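Local coordinates for deoxyribodipyrimidine photo-lyase (Oryza sativa Japonica Group, PDB 3UMV), which uses light energy and a bound FAD to split cyclobutane pyrimidine dimers in ultraviolet-damaged DNA back into single pyrimidines, at residues H361-E366 and A371-P376; E369-K372 and W378-S381; Q382-M385 and K390-G393; E405-S408 and E412-S415. All coordinates share one frame; numbering follows the deposited sequence. Where two conformers were deposited one is given.

Contact 1 (H361-E366 and A371-P376)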
# COMPACT_ATOMS: atom_id res chain seq x y z
N HIS A 361 -18.20 3.67 -27.22
CA HIS A 361 -16.97 3.04 -27.68
C HIS A 361 -16.72 1.77 -26.89
O HIS A 361 -17.11 1.66 -25.73
CB HIS A 361 -15.77 3.97 -27.48
CG HIS A 361 -15.91 5.30 -28.15
ND1 HIS A 361 -15.47 5.52 -29.44
CD2 HIS A 361 -16.44 6.47 -27.72
CE1 HIS A 361 -15.73 6.77 -29.78
NE2 HIS A 361 -16.32 7.37 -28.76
N ILE A 362 -16.07 0.80 -27.53
CA ILE A 362 -15.61 -0.40 -26.85
C ILE A 362 -14.13 -0.57 -27.21
O ILE A 362 -13.78 -0.66 -28.39
CB ILE A 362 -16.42 -1.66 -27.28
CG1 ILE A 362 -17.88 -1.57 -26.82
CG2 ILE A 362 -15.83 -2.92 -26.69
CD1 ILE A 362 -18.06 -1.77 -25.32
N TYR A 363 -13.26 -0.54 -26.20
CA TYR A 363 -11.84 -0.83 -26.40
C TYR A 363 -11.47 -2.13 -25.74
O TYR A 363 -12.00 -2.47 -24.69
CB TYR A 363 -10.96 0.30 -25.84
CG TYR A 363 -11.10 1.58 -26.62
CD1 TYR A 363 -11.72 2.69 -26.06
CD2 TYR A 363 -10.66 1.65 -27.93
CE1 TYR A 363 -11.87 3.85 -26.80
CE2 TYR A 363 -10.81 2.80 -28.66
CZ TYR A 363 -11.41 3.89 -28.10
OH TYR A 363 -11.56 5.04 -28.86
N THR A 364 -10.53 -2.86 -26.34
CA THR A 364 -10.02 -4.07 -25.72
C THR A 364 -9.01 -3.69 -24.66
O THR A 364 -8.55 -2.54 -24.58
CB THR A 364 -9.32 -4.99 -26.74
OG1 THR A 364 -8.15 -4.33 -27.26
CG2 THR A 364 -10.25 -5.32 -27.89
N ARG A 365 -8.64 -4.67 -23.85
CA ARG A 365 -7.61 -4.46 -22.84
C ARG A 365 -6.29 -4.02 -23.48
O ARG A 365 -5.64 -3.10 -23.00
CB ARG A 365 -7.43 -5.72 -21.98
CG ARG A 365 -6.29 -5.64 -20.98
CD ARG A 365 -6.28 -6.86 -20.06
NE ARG A 365 -7.49 -6.90 -19.24
CZ ARG A 365 -7.66 -7.65 -18.15
NH1 ARG A 365 -6.69 -8.46 -17.74
NH2 ARG A 365 -8.80 -7.60 -17.48
N GLU A 366 -5.92 -4.67 -24.59
CA GLU A 366 -4.67 -4.32 -25.28
C GLU A 366 -4.67 -2.86 -25.75
O GLU A 366 -3.67 -2.16 -25.59
CB GLU A 366 -4.39 -5.27 -26.45
CG GLU A 366 -3.12 -4.94 -27.26
CD GLU A 366 -3.40 -4.12 -28.53
OE1 GLU A 366 -4.33 -4.49 -29.30
OE2 GLU A 366 -2.69 -3.12 -28.77
N ALA A 371 -2.74 2.75 -24.78
CA ALA A 371 -3.21 4.13 -24.90
C ALA A 371 -3.63 4.50 -26.32
O ALA A 371 -3.21 5.53 -26.86
CB ALA A 371 -2.16 5.11 -24.35
N LYS A 372 -4.47 3.65 -26.91
CA LYS A 372 -4.93 3.83 -28.29
C LYS A 372 -6.41 4.22 -28.41
O LYS A 372 -7.11 3.73 -29.29
CB LYS A 372 -4.65 2.57 -29.11
CG LYS A 372 -3.20 2.08 -29.08
CD LYS A 372 -2.25 3.06 -29.74
CE LYS A 372 -0.84 2.46 -29.83
NZ LYS A 372 0.16 3.40 -30.44
N THR A 373 -6.87 5.12 -27.54
CA THR A 373 -8.24 5.58 -27.63
C THR A 373 -8.37 6.92 -28.37
O THR A 373 -7.37 7.59 -28.65
CB THR A 373 -8.87 5.74 -26.25
OG1 THR A 373 -8.41 6.95 -25.63
CG2 THR A 373 -8.55 4.53 -25.37
N HIS A 374 -9.61 7.30 -28.65
CA HIS A 374 -9.94 8.58 -29.26
C HIS A 374 -9.71 9.75 -28.30
O HIS A 374 -9.76 10.91 -28.71
CB HIS A 374 -11.41 8.59 -29.68
CG HIS A 374 -12.35 8.59 -28.52
ND1 HIS A 374 -12.65 7.45 -27.81
CD2 HIS A 374 -13.04 9.60 -27.92
CE1 HIS A 374 -13.49 7.74 -26.84
NE2 HIS A 374 -13.75 9.04 -26.89
N ASP A 375 -9.49 9.45 -27.03
CA ASP A 375 -9.43 10.47 -25.97
C ASP A 375 -7.98 10.79 -25.57
O ASP A 375 -7.34 9.98 -24.90
CB ASP A 375 -10.23 9.97 -24.76
CG ASP A 375 -10.26 10.97 -23.60
OD1 ASP A 375 -11.14 10.82 -22.71
OD2 ASP A 375 -9.44 11.90 -23.56
N PRO A 376 -7.45 11.95 -25.99
CA PRO A 376 -6.04 12.22 -25.72
C PRO A 376 -5.75 12.46 -24.24
O PRO A 376 -4.63 12.22 -23.82
CB PRO A 376 -5.75 13.48 -26.54
CG PRO A 376 -7.07 14.14 -26.65
CD PRO A 376 -8.08 13.04 -26.76

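Contact 2 (E369-K372 and W378-S381)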
# COMPACT_ATOMS: atom_id res chain seq x y z
N GLU A 369 -4.38 -0.60 -22.70
CA GLU A 369 -3.03 -0.68 -22.16
C GLU A 369 -2.03 0.14 -22.97
O GLU A 369 -1.11 0.75 -22.42
CB GLU A 369 -2.56 -2.12 -22.09
CG GLU A 369 -1.14 -2.24 -21.57
CD GLU A 369 -0.83 -3.61 -21.05
OE1 GLU A 369 0.26 -3.77 -20.48
OE2 GLU A 369 -1.66 -4.54 -21.22
N ASN A 370 -2.19 0.14 -24.28
CA ASN A 370 -1.27 0.85 -25.16
C ASN A 370 -1.70 2.28 -25.48
O ASN A 370 -1.10 2.93 -26.34
CB ASN A 370 -1.03 0.05 -26.44
CG ASN A 370 -0.24 -1.22 -26.18
OD1 ASN A 370 -0.79 -2.32 -26.08
ND2 ASN A 370 1.07 -1.07 -26.03
N ALA A 371 -2.74 2.75 -24.78
CA ALA A 371 -3.21 4.13 -24.90
C ALA A 371 -3.63 4.50 -26.32
O ALA A 371 -3.21 5.53 -26.86
CB ALA A 371 -2.16 5.11 -24.35
N LYS A 372 -4.47 3.65 -26.91
CA LYS A 372 -4.93 3.83 -28.29
C LYS A 372 -6.41 4.22 -28.41
O LYS A 372 -7.11 3.73 -29.29
CB LYS A 372 -4.65 2.57 -29.11
CG LYS A 372 -3.20 2.08 -29.08
CD LYS A 372 -2.25 3.06 -29.74
CE LYS A 372 -0.84 2.46 -29.83
NZ LYS A 372 0.16 3.40 -30.44
N TRP A 378 -7.31 10.79 -21.78
CA TRP A 378 -7.23 9.44 -21.22
C TRP A 378 -5.91 8.79 -21.60
O TRP A 378 -5.22 8.23 -20.75
CB TRP A 378 -8.41 8.58 -21.68
CG TRP A 378 -8.45 7.31 -20.88
CD1 TRP A 378 -9.14 7.11 -19.71
CD2 TRP A 378 -7.70 6.11 -21.12
NE1 TRP A 378 -8.89 5.86 -19.23
CE2 TRP A 378 -8.02 5.21 -20.07
CE3 TRP A 378 -6.81 5.69 -22.13
CZ2 TRP A 378 -7.46 3.92 -19.98
CZ3 TRP A 378 -6.28 4.41 -22.05
CH2 TRP A 378 -6.61 3.54 -20.99
N ASN A 379 -5.55 8.89 -22.88
CA ASN A 379 -4.28 8.35 -23.31
C ASN A 379 -3.11 8.88 -22.48
O ASN A 379 -2.21 8.12 -22.14
CB ASN A 379 -4.02 8.67 -24.79
CG ASN A 379 -4.96 7.95 -25.74
OD1 ASN A 379 -5.07 8.33 -26.91
ND2 ASN A 379 -5.63 6.91 -25.26
N ALA A 380 -3.13 10.18 -22.17
CA ALA A 380 -2.08 10.80 -21.38
C ALA A 380 -2.01 10.20 -19.98
O ALA A 380 -0.93 9.93 -19.47
CB ALA A 380 -2.28 12.36 -21.31
N SER A 381 -3.17 9.98 -19.37
CA SER A 381 -3.20 9.41 -18.02
C SER A 381 -2.65 7.99 -18.03
O SER A 381 -1.88 7.61 -17.16
CB SER A 381 -4.61 9.47 -17.42
OG SER A 381 -5.52 8.59 -18.06

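Contact 3 (Q382-M385 and K390-G393). With URE (urea), chain J; FAD (flavin-adenine dinucleotide), chain I; EDO (1,2-ethanediol), chain C.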
# COMPACT_ATOMS: atom_id res chain seq x y z
N GLN A 382 -3.02 7.22 -19.05
CA GLN A 382 -2.47 5.87 -19.18
C GLN A 382 -0.96 5.87 -19.38
O GLN A 382 -0.25 5.06 -18.77
CB GLN A 382 -3.19 5.11 -20.31
CG GLN A 382 -2.59 3.76 -20.64
CD GLN A 382 -2.82 2.72 -19.55
OE1 GLN A 382 -3.72 2.85 -18.72
NE2 GLN A 382 -2.00 1.68 -19.55
N LEU A 383 -0.44 6.78 -20.21
CA LEU A 383 0.99 6.85 -20.45
C LEU A 383 1.77 7.34 -19.24
O LEU A 383 2.92 6.94 -19.04
CB LEU A 383 1.29 7.75 -21.65
CG LEU A 383 0.82 7.16 -22.98
CD1 LEU A 383 0.82 8.21 -24.08
CD2 LEU A 383 1.65 5.94 -23.39
N GLU A 384 1.15 8.20 -18.43
CA GLU A 384 1.81 8.68 -17.23
C GLU A 384 2.05 7.47 -16.33
O GLU A 384 3.15 7.27 -15.84
CB GLU A 384 1.00 9.76 -16.51
CG GLU A 384 1.76 10.39 -15.32
CD GLU A 384 0.96 11.44 -14.57
OE1 GLU A 384 1.60 12.37 -14.03
OE2 GLU A 384 -0.28 11.35 -14.49
N MET A 385 1.02 6.65 -16.15
CA MET A 385 1.16 5.42 -15.36
C MET A 385 2.22 4.48 -15.97
O MET A 385 3.10 3.97 -15.27
CB MET A 385 -0.19 4.72 -15.23
CG MET A 385 -0.15 3.48 -14.37
SD MET A 385 -1.76 2.66 -14.23
CE MET A 385 -2.16 2.42 -15.97
N LYS A 390 3.40 6.44 -11.71
CA LYS A 390 2.52 7.02 -10.70
C LYS A 390 1.61 8.02 -11.40
O LYS A 390 2.03 9.13 -11.73
CB LYS A 390 3.34 7.69 -9.58
CG LYS A 390 2.51 8.23 -8.42
CD LYS A 390 3.40 8.81 -7.30
CE LYS A 390 2.59 9.45 -6.18
NZ LYS A 390 1.89 10.73 -6.61
N MET A 391 0.38 7.61 -11.67
CA MET A 391 -0.57 8.47 -12.37
C MET A 391 -1.10 9.48 -11.37
O MET A 391 -1.29 9.15 -10.20
CB MET A 391 -1.74 7.66 -12.91
CG MET A 391 -2.73 8.49 -13.72
SD MET A 391 -4.24 7.58 -14.14
CE MET A 391 -3.55 6.08 -14.84
N HIS A 392 -1.32 10.71 -11.81
CA HIS A 392 -1.81 11.75 -10.93
C HIS A 392 -3.15 11.35 -10.30
O HIS A 392 -4.05 10.86 -10.99
CB HIS A 392 -1.96 13.07 -11.68
CG HIS A 392 -2.42 14.18 -10.80
ND1 HIS A 392 -1.54 15.05 -10.20
CD2 HIS A 392 -3.66 14.56 -10.40
CE1 HIS A 392 -2.21 15.91 -9.46
NE2 HIS A 392 -3.50 15.64 -9.57
N GLY A 393 -3.27 11.58 -9.00
CA GLY A 393 -4.42 11.11 -8.24
C GLY A 393 -5.76 11.53 -8.81
O GLY A 393 -6.72 10.74 -8.81
C URE J . 2.16 12.56 -10.14
O URE J . 1.81 11.87 -11.09
N1 URE J . 2.11 13.88 -10.21
N2 URE J . 2.74 12.00 -9.11
PA FAD I . -1.29 12.57 -1.87
O1A FAD I . -2.39 13.41 -2.41
O2A FAD I . -0.07 13.33 -1.44
O5B FAD I . -1.88 11.69 -0.66
C5B FAD I . -1.09 11.33 0.45
C4B FAD I . -1.46 9.91 0.91
O4B FAD I . -2.84 9.81 1.25
C3B FAD I . -1.26 8.89 -0.19
O3B FAD I . 0.08 8.46 -0.27
C2B FAD I . -2.17 7.79 0.27
O2B FAD I . -1.56 7.09 1.34
C1B FAD I . -3.34 8.56 0.84
N9A FAD I . -4.40 8.73 -0.17
C8A FAD I . -4.59 9.78 -1.02
N7A FAD I . -5.69 9.52 -1.76
C5A FAD I . -6.19 8.31 -1.40
C6A FAD I . -7.29 7.54 -1.81
N6A FAD I . -8.18 7.99 -2.69
N1A FAD I . -7.52 6.32 -1.22
C2A FAD I . -6.69 5.86 -0.23
N3A FAD I . -5.61 6.61 0.17
C4A FAD I . -5.38 7.82 -0.40
N1 FAD I . -3.45 4.51 -4.01
C2 FAD I . -2.41 3.67 -3.73
O2 FAD I . -1.75 3.89 -2.72
N3 FAD I . -2.15 2.58 -4.55
C4 FAD I . -2.91 2.35 -5.68
O4 FAD I . -2.67 1.39 -6.41
C4X FAD I . -3.97 3.21 -5.95
N5 FAD I . -4.76 3.04 -7.07
C5X FAD I . -5.82 3.90 -7.31
C6 FAD I . -6.64 3.70 -8.43
C7 FAD I . -7.70 4.56 -8.68
C7M FAD I . -8.58 4.32 -9.88
C8 FAD I . -7.94 5.63 -7.81
C8M FAD I . -9.07 6.60 -8.03
C9 FAD I . -7.12 5.82 -6.71
C9A FAD I . -6.06 4.96 -6.46
N10 FAD I . -5.25 5.17 -5.37
C10 FAD I . -4.22 4.29 -5.12
C1' FAD I . -5.47 6.32 -4.40
C2' FAD I . -4.69 7.62 -4.77
O2' FAD I . -4.82 8.02 -6.14
C3' FAD I . -3.18 7.57 -4.45
O3' FAD I . -3.01 7.13 -3.13
C4' FAD I . -2.48 8.91 -4.61
O4' FAD I . -2.62 9.37 -5.94
C5' FAD I . -1.00 8.72 -4.25
O5' FAD I . -0.17 9.80 -4.59
P FAD I . 0.45 10.72 -3.43
O1P FAD I . 1.11 9.87 -2.36
O2P FAD I . 1.39 11.73 -4.03
O3P FAD I . -0.93 11.41 -2.96
C1 EDO C . 6.21 12.04 -8.33
O1 EDO C . 5.22 11.64 -9.21
C2 EDO C . 5.89 12.09 -7.01
O2 EDO C . 4.58 12.32 -6.68

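Contact 4 (E405-S408 and E412-S415). With EDO (1,2-ethanediol), chain F.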
# COMPACT_ATOMS: atom_id res chain seq x y z
N GLU A 405 -16.80 3.25 -19.07
CA GLU A 405 -17.56 3.78 -20.20
C GLU A 405 -17.26 3.08 -21.53
O GLU A 405 -18.08 3.09 -22.43
CB GLU A 405 -17.27 5.27 -20.34
CG GLU A 405 -18.28 6.02 -21.18
CD GLU A 405 -18.05 7.52 -21.15
OE1 GLU A 405 -18.89 8.25 -21.69
OE2 GLU A 405 -17.05 7.96 -20.55
N TRP A 406 -16.08 2.50 -21.65
CA TRP A 406 -15.63 1.94 -22.92
C TRP A 406 -15.41 0.43 -22.86
O TRP A 406 -14.65 -0.11 -23.65
CB TRP A 406 -14.31 2.60 -23.36
CG TRP A 406 -14.40 4.08 -23.50
CD1 TRP A 406 -15.51 4.83 -23.78
CD2 TRP A 406 -13.33 5.01 -23.33
NE1 TRP A 406 -15.18 6.17 -23.82
CE2 TRP A 406 -13.85 6.30 -23.53
CE3 TRP A 406 -11.97 4.87 -23.01
CZ2 TRP A 406 -13.06 7.45 -23.44
CZ3 TRP A 406 -11.18 6.02 -22.93
CH2 TRP A 406 -11.73 7.28 -23.13
N THR A 407 -16.06 -0.25 -21.92
CA THR A 407 -15.99 -1.70 -21.93
C THR A 407 -17.37 -2.31 -21.84
O THR A 407 -18.35 -1.62 -21.54
CB THR A 407 -15.04 -2.27 -20.85
OG1 THR A 407 -15.48 -1.84 -19.55
CG2 THR A 407 -13.61 -1.79 -21.08
N SER A 408 -17.46 -3.60 -22.11
CA SER A 408 -18.76 -4.27 -22.25
C SER A 408 -19.62 -4.28 -20.98
O SER A 408 -20.85 -4.29 -21.06
CB SER A 408 -18.58 -5.69 -22.81
OG SER A 408 -17.81 -6.49 -21.92
N GLU A 412 -15.87 -6.49 -16.32
CA GLU A 412 -14.73 -6.41 -17.23
C GLU A 412 -13.94 -5.11 -17.03
O GLU A 412 -12.71 -5.12 -17.08
CB GLU A 412 -15.19 -6.50 -18.70
CG GLU A 412 -14.06 -6.35 -19.71
CD GLU A 412 -13.15 -7.56 -19.75
OE1 GLU A 412 -13.55 -8.62 -19.22
OE2 GLU A 412 -12.04 -7.46 -20.33
N ALA A 413 -14.65 -4.00 -16.82
CA ALA A 413 -13.99 -2.72 -16.55
C ALA A 413 -13.14 -2.80 -15.29
O ALA A 413 -11.97 -2.39 -15.28
CB ALA A 413 -15.03 -1.61 -16.41
N LEU A 414 -13.73 -3.33 -14.22
CA LEU A 414 -13.05 -3.46 -12.93
C LEU A 414 -11.80 -4.32 -13.07
O LEU A 414 -10.73 -3.96 -12.56
CB LEU A 414 -14.01 -4.06 -11.90
CG LEU A 414 -13.62 -4.10 -10.43
CD1 LEU A 414 -13.34 -2.68 -9.91
CD2 LEU A 414 -14.77 -4.74 -9.66
N SER A 415 -11.93 -5.44 -13.76
CA SER A 415 -10.81 -6.36 -13.96
C SER A 415 -9.68 -5.69 -14.73
O SER A 415 -8.50 -5.87 -14.42
CB SER A 415 -11.28 -7.61 -14.70
OG SER A 415 -10.20 -8.49 -14.94
C1 EDO F . -22.30 7.60 -21.86
O1 EDO F . -21.23 6.92 -22.40
C2 EDO F . -22.53 7.54 -20.51
O2 EDO F . -23.55 8.27 -19.96

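Contact 1 (H361-E366 and A371-P376)
The imidazoles of His361 and His374 stack face to face, their centroids 3.8 Å apart and their planes inclined by 18°. The closest pair is His361 CD2 and His374 CE1, 3.3 Å, and the rings overlap off-centre, toward their rims. On the far face of His374 sits Asp375 CB. The Tyr363 ring is covered on one face by Thr373, whose methyl CG2 lies 3.8 Å from the ring centroid, only 17° off the normal, a clear CH-pi contact. At the edge of the phenol, near its plane, Tyr363 OH makes a 2.8 Å hydrogen bond to His374 ND1, in which either atom could be the donor. The two side chains cross at about a right angle. His374 CG lies between the backbone N and the carbonyl carbon (chi1 68°), a turn that brings ND1 to the hydroxyl while the ring face stays over His361. Thr373 points its other branch elsewhere: OG1 accepts from Asp375 N at 3.1 Å, an ST turn just before helix 376-388. All three aromatic side chains also meet Trp406, one of three tryptophans predicted to transfer electrons, and Tyr363 is joined to it by backbone hydrogen bonding. Replacing Tyr363 by an alanine takes away ring and hydroxyl together, and is likely to leave His374 ND1 without this partner and Thr373 CG2 without the face it covers. The stack and the phenol bond together probably restrict the His374 ring in tilt and rotation, beside Trp406.

Contact 2 (E369-K372 and W378-S381)
Ala371 packs its methyl onto the backbone of Asn379 at the start of helix 376-388: Ala371 CB is 3.7 Å from Asn379 O, and the two CA atoms are 4.6 Å apart. The Asn379 side chain reaches back across the same residue, bringing its CG 3.2 Å from Ala371 O; its CG is anti to the carbonyl carbon (chi1 -68°), which brings the amide carbon close to that carbonyl oxygen. Ala371 CA lies at the indole edge of Trp378, near the ring plane, 4.2 Å from Trp378 CZ3. Ala371 has positive phi and is the C-prime residue of a Schellman motif that ends helix 365-369, with Lys372 N hydrogen-bonded to Gln367 O and Ala371 N to Leu368 O. In the facing helix Ser381 OG donates to Trp378 O over 2.7 Å, in the carbonyl plane and on a lone pair. The indole's polar end is taken by Trp399 O, which accepts from Trp378 NE1, and the rings of these two predicted electron-transfer residues meet nearly parallel. Chemically, the contact pairs the Ala371 methyl and carbonyl with the Asn379 side chain and backbone, with the indole edge alongside, while the indole N-H is committed to Trp399.

Contact 3 (Q382-M385 and K390-G393)
After helix 376-388 the chain turns back so that Met385 and Met391 lie 4.6 Å apart at their CA atoms, and residues 390-393 lead on toward the cofactor in the helical FAD-binding domain characteristic of photolyases. The polar link is made by Glu384, whose OE2 accepts from His392 N at 2.9 Å with an N-H...O angle of 164°. The bond is straight at the donor, yet it meets OE2 from above the carboxylate plane, 57° out of it. OE2 is also hydrogen-bonded to Tyr475 OH, so two partners grip this buried oxygen. The extended chain of Glu384, with CG anti to the backbone N (chi1 -173°), carries the carboxylate across to the loop. With a leucine here the carboxylate is gone, and His392 N and Tyr475 OH would probably lose the acceptor they share. Beside this bond the methionines touch, Met391 CE lying 3.6 Å from Met385 CB and 3.9 Å from Met385 SD. A urea molecule occupies a pocket bordered by Glu384, Lys390 and His392, the last presenting its ring edge to URE N1. Lys390 leaves the contact with an extended chain that bends only at its end, and its NZ donates to FAD O2P at 2.8 Å and to FAD O5' at 3.0 Å; its positive charge would be expected to offset that of the phosphate. Further along, Gly393 lies directly against the ribityl chain, its CA 3.4 Å from FAD O4'.

Contact 4 (E405-S408 and E412-S415)
The helix-loop-helix link between helices 393-405 and 410-424, in the FAD-binding helical domain, carries Trp406, a predicted electron-transfer site. Just after that tryptophan, Thr407 faces the first turns of the next helix, with its CA 5.8 Å from that of Ala413. Beside this pair the aliphatic part of Glu412 passes Thr407, CG being 4.3 Å from Thr407 CB, and Glu412 CB comes 4.2 Å from Ser408 OG. These are loose van der Waals contacts, at the edge where Glu412 and Ser408 reach solvent. On the buried part of helix 410-424, helix 431-442 packs against one side of it, Ala413 touching Ile441. Glu405, which opens the loop segment, turns away from this helix to a salt bridge with Lys402 and a hydrogen bond with Tyr460, the carboxylate of Glu360 also lying close by. The tightest approach is made by the threonine hydroxyl, which sits between the backbone N and the carbonyl carbon (chi1 58°), touches the alanine methyl and is also hydrogen-bonded to Ile403 O in the preceding helix. A second conformer of Thr407 was deposited, so all of this holds for the conformer given and is otherwise doubtful; in that conformer Thr407 OG1 lies 3.2 Å from Ala413 CB.

Contacts 1, 2, 3 and 4 follow one another along residues 361-415, through helices 365-369, 376-388, 393-405 and 410-424 of the FAD-binding domain. Contacts 1 and 2 share Ala371 and Lys372, with centres about 7 Å apart; contacts 2 and 3 both use helix 376-388, their centres about 10 Å apart. Contact 4 is about 11 Å from contact 1, centre to centre, and touches it through Trp406, but does not touch contact 3. Burial increases from contact 1 at the surface to contact 3 at the cofactor. Trp378 lies in contact 2 and Trp406 in contact 4, and Trp399 borders contacts 2 and 3, consistent with the predicted route of electrons between surface and flavin.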